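Local coordinates for protein cysteine synthase (Helicobacter pylori, PDB 6AHI) that uses pyridoxal 5'-phosphate to make L-cysteine from O-acetyl-L-serine and sulfide, and also has O-acetylserine-dependent cystathionine beta-synthase activity, at residues S181-A186 / F232-I238. Residues are numbered along the deposited sequence; the frame is centred on the assembly and turned at random.
Sequences SGGTFA and FFENLDI
Ser181, whose carbonyl O rests at the ring edge of Phe232, has its OG gripped by three groups: Gly183 N donates to Ser181 OG at 3.3 Å in a nearly straight bond (171°) that closes an ST turn, Asn152 ND2 adds a bond, and phosphate oxygen OP1 of the lysine-bound cofactor at position 46 is a third partner. A serine suits this place because its short hydroxyl reaches backbone and phosphate together. The ring edge of Phe232 meets the carbonyl of Ser181, CD2 lying 3.4 Å from Ser181 O. Gly182, the N-cap residue, sends its N-H to the phosphate. Its positive phi favours glycine, and the missing side chain lets Phe233 CZ approach to 4.0 Å from Gly182 CA. Gly182 O accepts the first helical bond, from Ala186 N, and also faces the ring edge of Phe233 at CE1. Phe185 keeps its ring anti to the backbone N (chi1 176°), which carries CD2 to 3.8 Å from Phe233 CE1; its edge faces the Phe233 ring in an offset edge-to-face pair, planes at 83°. Farther along the same edge, Ile238 CD1 touches Phe185 CE2 at 3.8 Å. Ala186 is small enough for its CB to sit 3.8 Å from Phe232 CB, beside the Phe233 ring edge and Leu236 CD1. The type I turn from Phe233 to Leu236 brings its two end residues to this methyl. Apolar side chains of loop 232-238 thus pack on the first turn of helix 183-195, whose glycine-rich start belongs to the phosphate-binding site of fold-type II pyridoxal-phosphate enzymes.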
loop_
_atom_site.group_PDB
_atom_site.type_symbol
_atom_site.label_atom_id
_atom_site.label_comp_id
_atom_site.label_asym_id
_atom_site.label_seq_id
_atom_site.Cartn_x
_atom_site.Cartn_y
_atom_site.Cartn_z
ATOM N N SER A 181 -3.798 15.442 -15.850
ATOM C CA SER A 181 -4.133 16.873 -15.790
ATOM C C SER A 181 -2.899 17.691 -16.190
ATOM O O SER A 181 -3.007 18.772 -16.667
ATOM C CB SER A 181 -4.572 17.252 -14.409
ATOM O OG SER A 181 -3.504 17.037 -13.490
ATOM N N GLY A 182 -1.700 17.155 -15.913
ATOM C CA GLY A 182 -0.461 17.879 -16.149
ATOM C C GLY A 182 0.104 18.546 -14.901
ATOM O O GLY A 182 1.161 19.142 -14.976
ATOM N N GLY A 183 -0.602 18.495 -13.771
ATOM C CA GLY A 183 -0.167 19.181 -12.545
ATOM C C GLY A 183 1.149 18.646 -11.986
ATOM O O GLY A 183 2.050 19.413 -11.657
ATOM N N THR A 184 1.256 17.323 -11.836
ATOM C CA THR A 184 2.486 16.711 -11.269
ATOM C C THR A 184 3.708 17.152 -12.073
ATOM O O THR A 184 4.706 17.646 -11.503
ATOM C CB THR A 184 2.429 15.182 -11.254
ATOM O OG1 THR A 184 1.328 14.749 -10.462
ATOM C CG2 THR A 184 3.671 14.549 -10.659
ATOM N N PHE A 185 3.605 16.980 -13.401
ATOM C CA PHE A 185 4.687 17.284 -14.315
ATOM C C PHE A 185 5.036 18.773 -14.252
ATOM O O PHE A 185 6.194 19.132 -14.045
ATOM C CB PHE A 185 4.314 16.869 -15.740
ATOM C CG PHE A 185 5.336 17.220 -16.782
ATOM C CD1 PHE A 185 6.587 16.651 -16.745
ATOM C CD2 PHE A 185 5.047 18.127 -17.794
ATOM C CE1 PHE A 185 7.541 16.979 -17.695
ATOM C CE2 PHE A 185 5.996 18.446 -18.749
ATOM C CZ PHE A 185 7.234 17.844 -18.713
ATOM N N ALA A 186 4.031 19.636 -14.384
ATOM C CA ALA A 186 4.260 21.064 -14.482
ATOM C C ALA A 186 4.808 21.652 -13.177
ATOM O O ALA A 186 5.667 22.534 -13.209
ATOM C CB ALA A 186 2.983 21.785 -14.879
ATOM N N PHE A 232 -1.380 24.146 -18.218
ATOM C CA PHE A 232 -0.349 24.372 -17.165
ATOM C C PHE A 232 1.051 24.556 -17.750
ATOM O O PHE A 232 1.963 24.838 -17.001
ATOM C CB PHE A 232 -0.319 23.231 -16.146
ATOM C CG PHE A 232 -1.603 23.073 -15.377
ATOM C CD1 PHE A 232 -2.190 24.159 -14.747
ATOM C CD2 PHE A 232 -2.242 21.842 -15.307
ATOM C CE1 PHE A 232 -3.382 24.011 -14.049
ATOM C CE2 PHE A 232 -3.432 21.693 -14.607
ATOM C CZ PHE A 232 -3.999 22.780 -13.975
ATOM N N PHE A 233 1.186 24.439 -19.075
ATOM C CA PHE A 233 2.471 24.287 -19.722
ATOM C C PHE A 233 2.974 25.584 -20.363
ATOM O O PHE A 233 4.035 25.561 -20.963
ATOM C CB PHE A 233 2.410 23.185 -20.779
ATOM C CG PHE A 233 2.161 21.794 -20.253
ATOM C CD1 PHE A 233 2.197 21.515 -18.897
ATOM C CD2 PHE A 233 1.880 20.758 -21.130
ATOM C CE1 PHE A 233 1.953 20.232 -18.429
ATOM C CE2 PHE A 233 1.625 19.479 -20.665
ATOM C CZ PHE A 233 1.656 19.217 -19.310
ATOM N N GLU A 234 2.249 26.699 -20.195
ATOM C CA GLU A 234 2.511 27.966 -20.882
ATOM C C GLU A 234 3.966 28.443 -20.727
ATOM O O GLU A 234 4.532 28.909 -21.692
ATOM C CB GLU A 234 1.524 29.033 -20.397
ATOM C CG GLU A 234 1.751 30.404 -21.017
ATOM C CD GLU A 234 0.704 31.456 -20.676
ATOM O OE1 GLU A 234 0.032 31.327 -19.615
ATOM O OE2 GLU A 234 0.548 32.406 -21.481
ATOM N N ASN A 235 4.568 28.329 -19.535
ATOM C CA ASN A 235 5.893 28.945 -19.304
ATOM C C ASN A 235 6.930 27.875 -18.978
ATOM O O ASN A 235 7.878 28.099 -18.229
ATOM C CB ASN A 235 5.859 30.001 -18.202
ATOM C CG ASN A 235 5.020 31.207 -18.571
ATOM O OD1 ASN A 235 5.114 31.748 -19.680
ATOM N ND2 ASN A 235 4.181 31.632 -17.642
ATOM N N LEU A 236 6.754 26.699 -19.577
ATOM C CA LEU A 236 7.662 25.580 -19.417
ATOM C C LEU A 236 8.389 25.338 -20.729
ATOM O O LEU A 236 7.779 25.271 -21.784
ATOM C CB LEU A 236 6.876 24.319 -19.052
ATOM C CG LEU A 236 6.619 24.100 -17.574
ATOM C CD1 LEU A 236 5.945 22.758 -17.388
ATOM C CD2 LEU A 236 7.918 24.179 -16.774
ATOM N N ASP A 237 9.692 25.113 -20.629
ATOM C CA ASP A 237 10.482 24.751 -21.767
ATOM C C ASP A 237 10.517 23.220 -21.818
ATOM O O ASP A 237 11.345 22.631 -21.157
ATOM C CB ASP A 237 11.860 25.398 -21.628
ATOM C CG ASP A 237 12.745 25.303 -22.853
ATOM O OD1 ASP A 237 12.306 24.720 -23.870
ATOM O OD2 ASP A 237 13.874 25.836 -22.774
ATOM N N ILE A 238 9.575 22.600 -22.539
ATOM C CA ILE A 238 9.449 21.130 -22.578
ATOM C C ILE A 238 10.277 20.599 -23.752
ATOM O O ILE A 238 10.166 21.094 -24.854
ATOM C CB ILE A 238 7.964 20.689 -22.658
ATOM C CG1 ILE A 238 7.214 21.106 -21.393
ATOM C CG2 ILE A 238 7.859 19.179 -22.894
ATOM C CD1 ILE A 238 5.719 21.052 -21.522
#